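Local atomic coordinates of transcriptional activator of comK gene (Bacillus halodurans, PDB entry 2HQB), a protein that probably activates expression of the competence gene comK and, as a membrane lipoprotein of the BMP (PnrA-like) substrate-binding family, may bind a small ligand between its two lobes. Residues A207-D213 with T221-V227; I56-V60 with Y85-F90; Q138-F144 with F185-G189. Numbering follows the deposited sequence.

How the contacts relate
Contacts 1 and 3 belong to the lobe built on the mixed sheet, with centres about 11 Å apart, whereas contact 2 lies in the other lobe, about 37 Å from contact 1 and 36 Å from contact 3 between centres. The chemistry follows the place. Contact 1 is buried and joins two neighbouring strands mainly by backbone hydrogen bonds; contact 3, also buried, sets a helix against the next strand of that sheet through aromatic side chains. Their elements meet: Ile208 N approaches Phe185 O at 2.7 Å, and Thr226 OG1 approaches Tyr186 OH at 2.6 Å. Contact 2, partly buried toward the surface, joins a helix to a turn mainly through apolar side chains, without hydrogen bonds.

Contact 1 (A207-D213 with T221-V227)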
ATOM      1  N   ALA A 207       4.835 -16.599  -4.716  1.00 47.50           N
ATOM      2  CA  ALA A 207       3.994 -15.423  -4.729  1.00 45.93           C
ATOM      3  C   ALA A 207       4.812 -14.172  -4.444  1.00 46.26           C
ATOM      4  O   ALA A 207       5.979 -14.265  -4.061  1.00 43.20           O
ATOM      5  CB  ALA A 207       2.895 -15.570  -3.716  1.00 36.35           C
ATOM      6  N   ILE A 208       4.209 -13.009  -4.690  1.00 50.14           N
ATOM      7  CA  ILE A 208       4.836 -11.715  -4.373  1.00 51.56           C
ATOM      8  C   ILE A 208       3.962 -11.052  -3.292  1.00 50.00           C
ATOM      9  O   ILE A 208       2.746 -10.917  -3.472  1.00 47.87           O
ATOM     10  CB  ILE A 208       4.907 -10.733  -5.586  1.00 52.32           C
ATOM     11  CG1 ILE A 208       5.783 -11.305  -6.705  1.00 51.09           C
ATOM     12  CG2 ILE A 208       5.508  -9.405  -5.131  1.00 46.76           C
ATOM     13  CD1 ILE A 208       7.176 -11.619  -6.277  1.00 53.71           C
ATOM     14  N   GLY A 209       4.571 -10.667  -2.170  1.00 47.66           N
ATOM     15  CA  GLY A 209       3.825 -10.014  -1.103  1.00 46.60           C
ATOM     16  C   GLY A 209       3.175  -8.683  -1.500  1.00 46.73           C
ATOM     17  O   GLY A 209       3.668  -7.953  -2.367  1.00 45.09           O
ATOM     18  N   TYR A 210       2.068  -8.355  -0.841  1.00 49.31           N
ATOM     19  CA  TYR A 210       1.343  -7.126  -1.130  1.00 50.44           C
ATOM     20  C   TYR A 210       1.178  -6.185   0.067  1.00 50.08           C
ATOM     21  O   TYR A 210       0.619  -6.573   1.087  1.00 49.61           O
ATOM     22  CB  TYR A 210      -0.050  -7.460  -1.673  1.00 42.40           C
ATOM     23  CG  TYR A 210      -0.725  -6.271  -2.296  1.00 35.38           C
ATOM     24  CD1 TYR A 210      -0.181  -5.674  -3.451  1.00 27.21           C
ATOM     25  CD2 TYR A 210      -1.896  -5.728  -1.742  1.00 20.66           C
ATOM     26  CE1 TYR A 210      -0.775  -4.574  -4.047  1.00 19.96           C
ATOM     27  CE2 TYR A 210      -2.510  -4.606  -2.329  1.00 33.45           C
ATOM     28  CZ  TYR A 210      -1.933  -4.033  -3.492  1.00 39.44           C
ATOM     29  OH  TYR A 210      -2.485  -2.913  -4.090  1.00 34.91           O
ATOM     30  N   VAL A 211       1.643  -4.947  -0.090  1.00 50.32           N
ATOM     31  CA  VAL A 211       1.542  -3.899   0.931  1.00 45.84           C
ATOM     32  C   VAL A 211       2.230  -4.200   2.254  1.00 46.92           C
ATOM     33  O   VAL A 211       2.482  -3.293   3.022  1.00 53.51           O
ATOM     34  CB  VAL A 211       0.062  -3.523   1.174  1.00 38.55           C
ATOM     35  CG1 VAL A 211      -0.052  -2.459   2.197  1.00 33.99           C
ATOM     36  CG2 VAL A 211      -0.561  -3.015  -0.136  1.00 31.11           C
ATOM     37  N   GLY A 212       2.565  -5.462   2.510  1.00 46.08           N
ATOM     38  CA  GLY A 212       3.238  -5.824   3.747  1.00 36.55           C
ATOM     39  C   GLY A 212       4.451  -6.709   3.479  1.00 44.18           C
ATOM     40  O   GLY A 212       4.526  -7.374   2.460  1.00 44.29           O
ATOM     41  N   ASP A 213       5.405  -6.757   4.400  1.00 54.32           N
ATOM     42  CA  ASP A 213       6.582  -7.587   4.183  1.00 55.58           C
ATOM     43  C   ASP A 213       6.271  -9.041   3.912  1.00 58.49           C
ATOM     44  O   ASP A 213       7.121  -9.754   3.363  1.00 67.69           O
ATOM     45  CB  ASP A 213       7.538  -7.514   5.334  1.00 59.29           C
ATOM     46  CG  ASP A 213       8.826  -8.194   5.021  1.00 62.67           C
ATOM     47  OD1 ASP A 213       9.491  -7.754   4.063  1.00 43.67           O
ATOM     48  OD2 ASP A 213       9.170  -9.171   5.729  1.00 81.70           O
ATOM     49  N   THR A 221       7.964 -18.958   0.137  1.00 70.65           N
ATOM     50  CA  THR A 221       6.991 -18.969  -0.963  1.00 60.79           C
ATOM     51  C   THR A 221       6.916 -17.512  -1.439  1.00 61.79           C
ATOM     52  O   THR A 221       6.602 -17.209  -2.597  1.00 57.77           O
ATOM     53  CB  THR A 221       5.605 -19.335  -0.471  1.00 50.65           C
ATOM     54  OG1 THR A 221       5.517 -20.740  -0.325  1.00 60.24           O
ATOM     55  CG2 THR A 221       4.553 -18.868  -1.428  1.00 48.67           C
ATOM     56  N   ILE A 222       7.198 -16.615  -0.497  1.00 60.49           N
ATOM     57  CA  ILE A 222       7.173 -15.185  -0.732  1.00 54.54           C
ATOM     58  C   ILE A 222       8.536 -14.753  -1.237  1.00 51.70           C
ATOM     59  O   ILE A 222       9.432 -14.479  -0.451  1.00 54.83           O
ATOM     60  CB  ILE A 222       6.802 -14.456   0.574  1.00 48.80           C
ATOM     61  CG1 ILE A 222       5.454 -14.997   1.074  1.00 55.23           C
ATOM     62  CG2 ILE A 222       6.674 -12.980   0.348  1.00 44.62           C
ATOM     63  CD1 ILE A 222       4.277 -14.764   0.130  1.00 43.92           C
ATOM     64  N   LEU A 223       8.677 -14.734  -2.559  1.00 51.65           N
ATOM     65  CA  LEU A 223       9.897 -14.335  -3.247  1.00 54.70           C
ATOM     66  C   LEU A 223      10.294 -12.976  -2.733  1.00 57.25           C
ATOM     67  O   LEU A 223      11.454 -12.723  -2.397  1.00 54.17           O
ATOM     68  CB  LEU A 223       9.621 -14.238  -4.743  1.00 60.88           C
ATOM     69  CG  LEU A 223       8.924 -15.489  -5.288  1.00 63.48           C
ATOM     70  CD1 LEU A 223       8.580 -15.311  -6.758  1.00 59.69           C
ATOM     71  CD2 LEU A 223       9.838 -16.691  -5.074  1.00 64.44           C
ATOM     72  N   THR A 224       9.295 -12.100  -2.694  1.00 59.84           N
ATOM     73  CA  THR A 224       9.444 -10.732  -2.203  1.00 59.17           C
ATOM     74  C   THR A 224       8.067 -10.103  -2.027  1.00 55.68           C
ATOM     75  O   THR A 224       7.046 -10.707  -2.361  1.00 54.91           O
ATOM     76  CB  THR A 224      10.328  -9.901  -3.168  1.00 58.41           C
ATOM     77  OG1 THR A 224      11.686 -10.207  -2.870  1.00 77.16           O
ATOM     78  CG2 THR A 224      10.137  -8.388  -3.019  1.00 51.13           C
ATOM     79  N   SER A 225       8.046  -8.889  -1.499  1.00 51.58           N
ATOM     80  CA  SER A 225       6.809  -8.189  -1.265  1.00 45.04           C
ATOM     81  C   SER A 225       6.925  -6.739  -1.713  1.00 44.78           C
ATOM     82  O   SER A 225       7.975  -6.116  -1.537  1.00 46.23           O
ATOM     83  CB  SER A 225       6.492  -8.275   0.230  1.00 41.07           C
ATOM     84  OG  SER A 225       7.222  -9.346   0.811  1.00 53.08           O
ATOM     85  N   THR A 226       5.858  -6.219  -2.321  1.00 40.68           N
ATOM     86  CA  THR A 226       5.818  -4.820  -2.737  1.00 42.68           C
ATOM     87  C   THR A 226       5.265  -4.050  -1.508  1.00 44.63           C
ATOM     88  O   THR A 226       4.077  -3.887  -1.330  1.00 47.92           O
ATOM     89  CB  THR A 226       4.935  -4.619  -4.053  1.00 47.33           C
ATOM     90  OG1 THR A 226       3.591  -5.086  -3.868  1.00 49.08           O
ATOM     91  CG2 THR A 226       5.545  -5.399  -5.208  1.00 45.08           C
ATOM     92  N   VAL A 227       6.164  -3.583  -0.658  1.00 47.01           N
ATOM     93  CA  VAL A 227       5.795  -2.911   0.581  1.00 48.18           C
ATOM     94  C   VAL A 227       5.513  -1.403   0.558  1.00 48.33           C
ATOM     95  O   VAL A 227       6.247  -0.633  -0.056  1.00 44.71           O
ATOM     96  CB  VAL A 227       6.894  -3.173   1.617  1.00 48.39           C
ATOM     97  CG1 VAL A 227       6.460  -2.710   2.991  1.00 49.60           C
ATOM     98  CG2 VAL A 227       7.239  -4.639   1.610  1.00 42.65           C
TER
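Backbone hydrogen bonds form the ladder between these two parallel strands, their short axes 4.1 Å apart at closest and 21° from exact alignment. Ala207 N donates to Thr221 O (2.8 Å) and Leu223 N to Ala207 O (3.1 Å); farther on, Gly209 N reaches Thr224 O at a very short 2.5 Å, Thr226 N reaches Gly209 O at 2.8 Å, and a weak bond joins Val211 N to Thr226 O (2.9 Å). Ala207 pairs with Ile222 but Gly209 with Ser225, so 222-227 carries one extra residue here, a beta bulge, with Leu223 in a helix-like conformation. The bulge draws Gly209 CA to within 3.5 Å of Ser225 CA, where any CB on residue 209 would strike that of Ser225; glycine suits the spot. Beyond the strand the chain turns back, and Ser225 OG donates to Asp213 O (2.6 Å). Apolar packing completes the contact: Ile208 CD1 on Leu223 CB (3.9 Å), and Ala207 CB on Ile222 CD1 (4.2 Å). In this alpha/beta lobe, Ala207 and Ile222 pack on helix 193-203, while Leu223 and Thr226 meet helix 110-122; strands 184-186 and 260-262 flank the pair in the sheet, Tyr186 also hydrogen-bonding Thr226.

Contact 2 (I56-V60 with Y85-F90); sequences IKELV and YPDVHF
Residues 56-60 are one turn of helix, closed by Val60 N to Ile56 O at 3.0 Å, so Ile56 and Val60 share a face. Residues 85-88 make a type I beta turn, with Val88 N on Tyr85 O at 3.0 Å, before the strand begins at His89. The nearest alpha carbons are Val60 CA and Val88 CA, 7.6 Å apart. Tyr85 (chi1 m, chi2 101°) and Phe90 (m, 78°) hold their rings apart to leave a hollow, and Ile56 (m, t) is the bump that fills it: its CG2 lies over one face of the tyrosine, 4.0 Å from Tyr85 CE1, while its CD1 meets the edge of the phenylalanine, 3.9 Å from Phe90 CE2. Val60 (t) is the second bump, with CG2 4.0 Å from Tyr85 CD2 and CG1 3.5 Å from Val88 CG2 (Val88 also t). Lys57 passes the ring's edge, its CG 3.1 Å from Tyr85 OH. The helix lies against the turn and start of strand 89-93; Ile56 and Val60 also rest on Ile67 of strand 66-69, the helix-on-sheet layering of an alpha/beta lobe. Branched aliphatics suit such hollows. With no hydrogen bond across it, the contact depends mainly on apolar burial.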
ATOM      1  N   ILE A  56     -15.353  14.470  14.964  1.00 50.76           N
ATOM      2  CA  ILE A  56     -14.338  15.469  14.711  1.00 52.78           C
ATOM      3  C   ILE A  56     -14.513  16.572  15.736  1.00 54.80           C
ATOM      4  O   ILE A  56     -13.552  17.238  16.150  1.00 52.35           O
ATOM      5  CB  ILE A  56     -14.466  16.011  13.254  1.00 54.55           C
ATOM      6  CG1 ILE A  56     -13.995  14.915  12.279  1.00 53.59           C
ATOM      7  CG2 ILE A  56     -13.667  17.339  13.073  1.00 56.58           C
ATOM      8  CD1 ILE A  56     -13.742  15.378  10.841  1.00 43.25           C
ATOM      9  N   LYS A  57     -15.760  16.737  16.163  1.00 55.73           N
ATOM     10  CA  LYS A  57     -16.108  17.744  17.145  1.00 56.57           C
ATOM     11  C   LYS A  57     -15.476  17.321  18.447  1.00 58.71           C
ATOM     12  O   LYS A  57     -14.713  18.081  19.044  1.00 60.66           O
ATOM     13  CB  LYS A  57     -17.626  17.848  17.258  1.00 62.75           C
ATOM     14  CG  LYS A  57     -18.225  18.478  15.997  1.00 84.77           C
ATOM     15  CD  LYS A  57     -19.688  18.104  15.691  1.00 87.14           C
ATOM     16  CE  LYS A  57     -20.102  18.695  14.321  1.00 82.18           C
ATOM     17  NZ  LYS A  57     -21.446  18.257  13.830  1.00 77.45           N
ATOM     18  N   GLU A  58     -15.749  16.092  18.870  1.00 56.48           N
ATOM     19  CA  GLU A  58     -15.173  15.592  20.102  1.00 52.72           C
ATOM     20  C   GLU A  58     -13.644  15.721  20.036  1.00 56.75           C
ATOM     21  O   GLU A  58     -13.010  16.288  20.916  1.00 59.91           O
ATOM     22  CB  GLU A  58     -15.546  14.141  20.297  1.00 43.13           C
ATOM     23  CG  GLU A  58     -16.987  13.824  19.931  1.00 78.22           C
ATOM     24  CD  GLU A  58     -17.364  12.351  20.163  1.00 95.87           C
ATOM     25  OE1 GLU A  58     -16.683  11.435  19.637  1.00 94.48           O
ATOM     26  OE2 GLU A  58     -18.359  12.110  20.878  1.00112.47           O
ATOM     27  N   LEU A  59     -13.048  15.220  18.970  1.00 58.24           N
ATOM     28  CA  LEU A  59     -11.604  15.259  18.850  1.00 57.77           C
ATOM     29  C   LEU A  59     -10.975  16.624  19.041  1.00 57.65           C
ATOM     30  O   LEU A  59      -9.995  16.765  19.782  1.00 51.39           O
ATOM     31  CB  LEU A  59     -11.194  14.691  17.501  1.00 58.64           C
ATOM     32  CG  LEU A  59     -11.173  13.177  17.395  1.00 43.12           C
ATOM     33  CD1 LEU A  59     -10.817  12.813  15.970  1.00 48.68           C
ATOM     34  CD2 LEU A  59     -10.153  12.612  18.348  1.00 35.81           C
ATOM     35  N   VAL A  60     -11.527  17.626  18.363  1.00 60.52           N
ATOM     36  CA  VAL A  60     -10.980  18.975  18.482  1.00 62.02           C
ATOM     37  C   VAL A  60     -11.391  19.600  19.804  1.00 64.37           C
ATOM     38  O   VAL A  60     -10.720  20.503  20.308  1.00 64.69           O
ATOM     39  CB  VAL A  60     -11.414  19.885  17.346  1.00 54.49           C
ATOM     40  CG1 VAL A  60     -10.545  21.105  17.362  1.00 42.63           C
ATOM     41  CG2 VAL A  60     -11.245  19.173  16.009  1.00 61.28           C
ATOM     42  N   TYR A  85     -12.809  24.589  10.915  1.00 49.90           N
ATOM     43  CA  TYR A  85     -11.788  24.193  11.850  1.00 44.65           C
ATOM     44  C   TYR A  85     -10.467  24.658  11.288  1.00 47.85           C
ATOM     45  O   TYR A  85      -9.570  23.868  11.010  1.00 49.83           O
ATOM     46  CB  TYR A  85     -11.794  22.698  12.005  1.00 33.38           C
ATOM     47  CG  TYR A  85     -13.015  22.174  12.697  1.00 39.25           C
ATOM     48  CD1 TYR A  85     -14.054  21.599  11.969  1.00 49.28           C
ATOM     49  CD2 TYR A  85     -13.111  22.186  14.087  1.00 30.80           C
ATOM     50  CE1 TYR A  85     -15.155  21.039  12.602  1.00 45.28           C
ATOM     51  CE2 TYR A  85     -14.213  21.633  14.733  1.00 40.31           C
ATOM     52  CZ  TYR A  85     -15.233  21.056  13.979  1.00 44.23           C
ATOM     53  OH  TYR A  85     -16.320  20.472  14.590  1.00 45.65           O
ATOM     54  N   PRO A  86     -10.320  25.969  11.129  1.00 50.48           N
ATOM     55  CA  PRO A  86      -9.063  26.480  10.571  1.00 48.94           C
ATOM     56  C   PRO A  86      -7.841  26.147  11.410  1.00 47.07           C
ATOM     57  O   PRO A  86      -6.738  25.974  10.895  1.00 47.77           O
ATOM     58  CB  PRO A  86      -9.337  27.979  10.441  1.00 39.99           C
ATOM     59  CG  PRO A  86     -10.293  28.231  11.613  1.00 47.55           C
ATOM     60  CD  PRO A  86     -11.219  27.056  11.568  1.00 46.91           C
ATOM     61  N   ASP A  87      -8.063  26.038  12.710  1.00 49.52           N
ATOM     62  CA  ASP A  87      -7.003  25.757  13.677  1.00 54.52           C
ATOM     63  C   ASP A  87      -6.590  24.277  13.726  1.00 60.80           C
ATOM     64  O   ASP A  87      -5.713  23.897  14.518  1.00 65.56           O
ATOM     65  CB  ASP A  87      -7.478  26.225  15.067  1.00 48.56           C
ATOM     66  CG  ASP A  87      -8.883  25.666  15.450  1.00 56.21           C
ATOM     67  OD1 ASP A  87      -9.782  25.562  14.569  1.00 47.22           O
ATOM     68  OD2 ASP A  87      -9.099  25.346  16.647  1.00 54.68           O
ATOM     69  N   VAL A  88      -7.210  23.469  12.857  1.00 60.74           N
ATOM     70  CA  VAL A  88      -7.023  22.014  12.775  1.00 50.33           C
ATOM     71  C   VAL A  88      -6.686  21.577  11.361  1.00 51.18           C
ATOM     72  O   VAL A  88      -7.333  22.008  10.411  1.00 55.00           O
ATOM     73  CB  VAL A  88      -8.323  21.333  13.179  1.00 45.10           C
ATOM     74  CG1 VAL A  88      -8.182  19.814  13.184  1.00 44.42           C
ATOM     75  CG2 VAL A  88      -8.745  21.876  14.510  1.00 34.32           C
ATOM     76  N   HIS A  89      -5.680  20.724  11.219  1.00 47.03           N
ATOM     77  CA  HIS A  89      -5.271  20.232   9.910  1.00 49.56           C
ATOM     78  C   HIS A  89      -5.827  18.825   9.649  1.00 51.52           C
ATOM     79  O   HIS A  89      -5.847  17.970  10.543  1.00 50.81           O
ATOM     80  CB  HIS A  89      -3.762  20.188   9.812  1.00 51.57           C
ATOM     81  CG  HIS A  89      -3.263  20.059   8.410  1.00 61.37           C
ATOM     82  ND1 HIS A  89      -3.250  21.117   7.530  1.00 61.08           N
ATOM     83  CD2 HIS A  89      -2.766  18.999   7.734  1.00 62.63           C
ATOM     84  CE1 HIS A  89      -2.761  20.718   6.372  1.00 58.88           C
ATOM     85  NE2 HIS A  89      -2.459  19.436   6.470  1.00 64.77           N
ATOM     86  N   PHE A  90      -6.246  18.577   8.413  1.00 44.78           N
ATOM     87  CA  PHE A  90      -6.834  17.300   8.088  1.00 43.92           C
ATOM     88  C   PHE A  90      -6.069  16.513   7.023  1.00 47.14           C
ATOM     89  O   PHE A  90      -5.872  16.998   5.919  1.00 53.63           O
ATOM     90  CB  PHE A  90      -8.280  17.510   7.630  1.00 33.92           C
ATOM     91  CG  PHE A  90      -9.170  18.191   8.653  1.00 43.12           C
ATOM     92  CD1 PHE A  90      -9.106  19.566   8.864  1.00 39.08           C
ATOM     93  CD2 PHE A  90     -10.108  17.448   9.393  1.00 56.48           C
ATOM     94  CE1 PHE A  90      -9.959  20.189   9.791  1.00 40.21           C
ATOM     95  CE2 PHE A  90     -10.977  18.068  10.333  1.00 47.92           C
ATOM     96  CZ  PHE A  90     -10.894  19.439  10.525  1.00 48.00           C
TER

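Contact 3 (Q138-F144 with F185-G189); sequences QPEVEGF and FYPAG
Gln138 leads into the helix: its carbonyl starts the winding, with Val141 N bonded to Gln138 O at 2.9 Å. Its CA-to-CB bond points toward 185-189, and its side chain comes near Ala188. The helix runs on through Phe144, and one turn of it brings Glu140 and Phe144 to the same side, facing a segment in which Phe185 and Tyr186 are strand. Glu140 CA lies 7.8 Å from Ala188 CA, and Phe144 CA 8.4 Å from Tyr186 CA. With chi1 of -32° and chi2 of 93°, both between wells, Glu140 brings CB to 3.6 Å from Tyr186 OH, at the edge of that ring, and OE1 stands 4.2 Å from Ala188 CB. Its buried carboxylate is not without a partner, since OE1 takes a weak hydrogen bond from Tyr210 OH. Phe144 (t, chi2 84°) meets Tyr186 (t, chi2 35°) with planes 10° apart and centroids 4.8 Å apart, but slid until the rings barely overlap. Instead Tyr186 CB sits over the phenylalanine face, 3.8 Å from the Phe144 ring centroid, as a CH-pi contact, and Phe144 CD1 touches Tyr186 CD2 at 3.3 Å. Flat rings suit this gap between helix and sheet. Past Tyr186, Pro187 and then Ala188 centre successive inverse gamma turns, and the small alanine leaves room for Glu140. In the alpha/beta layering of this lobe, Phe144 also rests on Val129 and Val131 of strand 128-133, Tyr186 hydrogen-bonds Thr226 of strand 222-228, and helix 110-122 meets both Phe144 and Tyr186.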
ATOM      1  N   GLN A 138      -5.310  -0.096 -10.957  1.00 51.03           N
ATOM      2  CA  GLN A 138      -4.221  -0.293 -10.009  1.00 49.03           C
ATOM      3  C   GLN A 138      -2.873  -0.220 -10.739  1.00 50.55           C
ATOM      4  O   GLN A 138      -2.547  -1.082 -11.563  1.00 54.19           O
ATOM      5  CB  GLN A 138      -4.379  -1.647  -9.284  1.00 50.15           C
ATOM      6  CG  GLN A 138      -5.530  -1.690  -8.280  1.00 48.48           C
ATOM      7  CD  GLN A 138      -5.708  -3.031  -7.582  1.00 47.06           C
ATOM      8  OE1 GLN A 138      -4.761  -3.621  -7.047  1.00 43.26           O
ATOM      9  NE2 GLN A 138      -6.940  -3.511  -7.567  1.00 52.66           N
ATOM     10  N   PRO A 139      -2.078   0.828 -10.465  1.00 51.13           N
ATOM     11  CA  PRO A 139      -0.768   1.018 -11.084  1.00 48.73           C
ATOM     12  C   PRO A 139       0.071  -0.240 -11.034  1.00 51.21           C
ATOM     13  O   PRO A 139       0.612  -0.648 -12.057  1.00 55.01           O
ATOM     14  CB  PRO A 139      -0.179   2.148 -10.261  1.00 51.81           C
ATOM     15  CG  PRO A 139      -1.348   2.994 -10.076  1.00 47.80           C
ATOM     16  CD  PRO A 139      -2.389   1.989  -9.618  1.00 56.34           C
ATOM     17  N   GLU A 140       0.176  -0.847  -9.849  1.00 46.42           N
ATOM     18  CA  GLU A 140       0.931  -2.086  -9.656  1.00 43.93           C
ATOM     19  C   GLU A 140       0.694  -3.104 -10.790  1.00 44.99           C
ATOM     20  O   GLU A 140       1.610  -3.850 -11.163  1.00 43.77           O
ATOM     21  CB  GLU A 140       0.529  -2.765  -8.342  1.00 48.18           C
ATOM     22  CG  GLU A 140       0.109  -1.832  -7.196  1.00 66.59           C
ATOM     23  CD  GLU A 140      -1.402  -1.570  -7.106  1.00 70.97           C
ATOM     24  OE1 GLU A 140      -2.190  -2.531  -7.260  1.00 70.28           O
ATOM     25  OE2 GLU A 140      -1.799  -0.403  -6.855  1.00 69.73           O
ATOM     26  N   VAL A 141      -0.529  -3.153 -11.324  1.00 39.00           N
ATOM     27  CA  VAL A 141      -0.803  -4.111 -12.379  1.00 40.72           C
ATOM     28  C   VAL A 141       0.085  -3.852 -13.611  1.00 43.46           C
ATOM     29  O   VAL A 141       0.659  -4.791 -14.154  1.00 43.32           O
ATOM     30  CB  VAL A 141      -2.307  -4.125 -12.783  1.00 36.88           C
ATOM     31  CG1 VAL A 141      -2.584  -5.239 -13.803  1.00 16.99           C
ATOM     32  CG2 VAL A 141      -3.156  -4.351 -11.570  1.00 31.16           C
ATOM     33  N   GLU A 142       0.214  -2.594 -14.036  1.00 46.62           N
ATOM     34  CA  GLU A 142       1.040  -2.269 -15.212  1.00 52.82           C
ATOM     35  C   GLU A 142       2.503  -2.520 -14.909  1.00 49.72           C
ATOM     36  O   GLU A 142       3.169  -3.334 -15.539  1.00 52.90           O
ATOM     37  CB  GLU A 142       0.884  -0.799 -15.653  1.00 60.31           C
ATOM     38  CG  GLU A 142      -0.441  -0.424 -16.340  1.00 85.18           C
ATOM     39  CD  GLU A 142      -1.537   0.104 -15.369  1.00102.21           C
ATOM     40  OE1 GLU A 142      -1.938  -0.624 -14.419  1.00103.18           O
ATOM     41  OE2 GLU A 142      -2.004   1.257 -15.572  1.00 99.87           O
ATOM     42  N   GLY A 143       3.000  -1.800 -13.930  1.00 46.18           N
ATOM     43  CA  GLY A 143       4.379  -1.954 -13.556  1.00 47.91           C
ATOM     44  C   GLY A 143       4.763  -3.395 -13.383  1.00 51.45           C
ATOM     45  O   GLY A 143       5.914  -3.722 -13.587  1.00 58.52           O
ATOM     46  N   PHE A 144       3.822  -4.257 -13.019  1.00 53.98           N
ATOM     47  CA  PHE A 144       4.145  -5.668 -12.813  1.00 55.52           C
ATOM     48  C   PHE A 144       4.437  -6.357 -14.129  1.00 52.85           C
ATOM     49  O   PHE A 144       5.439  -7.023 -14.273  1.00 51.53           O
ATOM     50  CB  PHE A 144       3.000  -6.408 -12.130  1.00 48.95           C
ATOM     51  CG  PHE A 144       3.349  -7.812 -11.730  1.00 39.36           C
ATOM     52  CD1 PHE A 144       4.002  -8.064 -10.515  1.00 31.51           C
ATOM     53  CD2 PHE A 144       3.008  -8.896 -12.557  1.00 37.60           C
ATOM     54  CE1 PHE A 144       4.311  -9.398 -10.108  1.00 32.69           C
ATOM     55  CE2 PHE A 144       3.305 -10.231 -12.175  1.00 36.26           C
ATOM     56  CZ  PHE A 144       3.959 -10.480 -10.936  1.00 35.32           C
ATOM     57  N   PHE A 185       2.699 -15.787  -8.606  1.00 50.70           N
ATOM     58  CA  PHE A 185       1.529 -14.922  -8.457  1.00 49.10           C
ATOM     59  C   PHE A 185       1.687 -13.616  -7.624  1.00 50.21           C
ATOM     60  O   PHE A 185       2.461 -13.520  -6.652  1.00 46.85           O
ATOM     61  CB  PHE A 185       0.370 -15.748  -7.919  1.00 37.73           C
ATOM     62  CG  PHE A 185       0.032 -16.947  -8.768  1.00 47.14           C
ATOM     63  CD1 PHE A 185       0.803 -18.104  -8.710  1.00 50.60           C
ATOM     64  CD2 PHE A 185      -1.103 -16.947  -9.575  1.00 53.96           C
ATOM     65  CE1 PHE A 185       0.443 -19.253  -9.436  1.00 53.01           C
ATOM     66  CE2 PHE A 185      -1.475 -18.091 -10.304  1.00 61.42           C
ATOM     67  CZ  PHE A 185      -0.698 -19.245 -10.230  1.00 55.07           C
ATOM     68  N   TYR A 186       0.957 -12.597  -8.066  1.00 48.86           N
ATOM     69  CA  TYR A 186       0.945 -11.288  -7.430  1.00 45.95           C
ATOM     70  C   TYR A 186      -0.519 -11.035  -7.093  1.00 44.39           C
ATOM     71  O   TYR A 186      -1.248 -10.462  -7.904  1.00 45.47           O
ATOM     72  CB  TYR A 186       1.440 -10.225  -8.414  1.00 32.06           C
ATOM     73  CG  TYR A 186       1.601  -8.862  -7.793  1.00 37.47           C
ATOM     74  CD1 TYR A 186       2.035  -8.717  -6.464  1.00 36.32           C
ATOM     75  CD2 TYR A 186       1.350  -7.706  -8.524  1.00 39.17           C
ATOM     76  CE1 TYR A 186       2.217  -7.437  -5.878  1.00 22.61           C
ATOM     77  CE2 TYR A 186       1.534  -6.430  -7.939  1.00 41.61           C
ATOM     78  CZ  TYR A 186       1.970  -6.318  -6.621  1.00 31.78           C
ATOM     79  OH  TYR A 186       2.187  -5.078  -6.074  1.00 39.09           O
ATOM     80  N   PRO A 187      -0.982 -11.489  -5.911  1.00 44.03           N
ATOM     81  CA  PRO A 187      -2.400 -11.267  -5.558  1.00 43.12           C
ATOM     82  C   PRO A 187      -2.539  -9.903  -4.884  1.00 44.65           C
ATOM     83  O   PRO A 187      -2.514  -9.773  -3.660  1.00 42.04           O
ATOM     84  CB  PRO A 187      -2.725 -12.473  -4.676  1.00 35.77           C
ATOM     85  CG  PRO A 187      -1.387 -12.781  -3.992  1.00 36.85           C
ATOM     86  CD  PRO A 187      -0.283 -12.360  -4.938  1.00 31.30           C
ATOM     87  N   ALA A 188      -2.678  -8.890  -5.735  1.00 46.66           N
ATOM     88  CA  ALA A 188      -2.722  -7.506  -5.327  1.00 49.33           C
ATOM     89  C   ALA A 188      -4.038  -6.962  -4.813  1.00 54.01           C
ATOM     90  O   ALA A 188      -4.637  -6.045  -5.411  1.00 58.97           O
ATOM     91  CB  ALA A 188      -2.201  -6.642  -6.467  1.00 45.85           C
ATOM     92  N   GLY A 189      -4.461  -7.518  -3.679  1.00 52.30           N
ATOM     93  CA  GLY A 189      -5.696  -7.103  -3.022  1.00 47.52           C
ATOM     94  C   GLY A 189      -5.504  -7.383  -1.558  1.00 38.80           C
ATOM     95  O   GLY A 189      -5.381  -8.536  -1.194  1.00 36.81           O
TER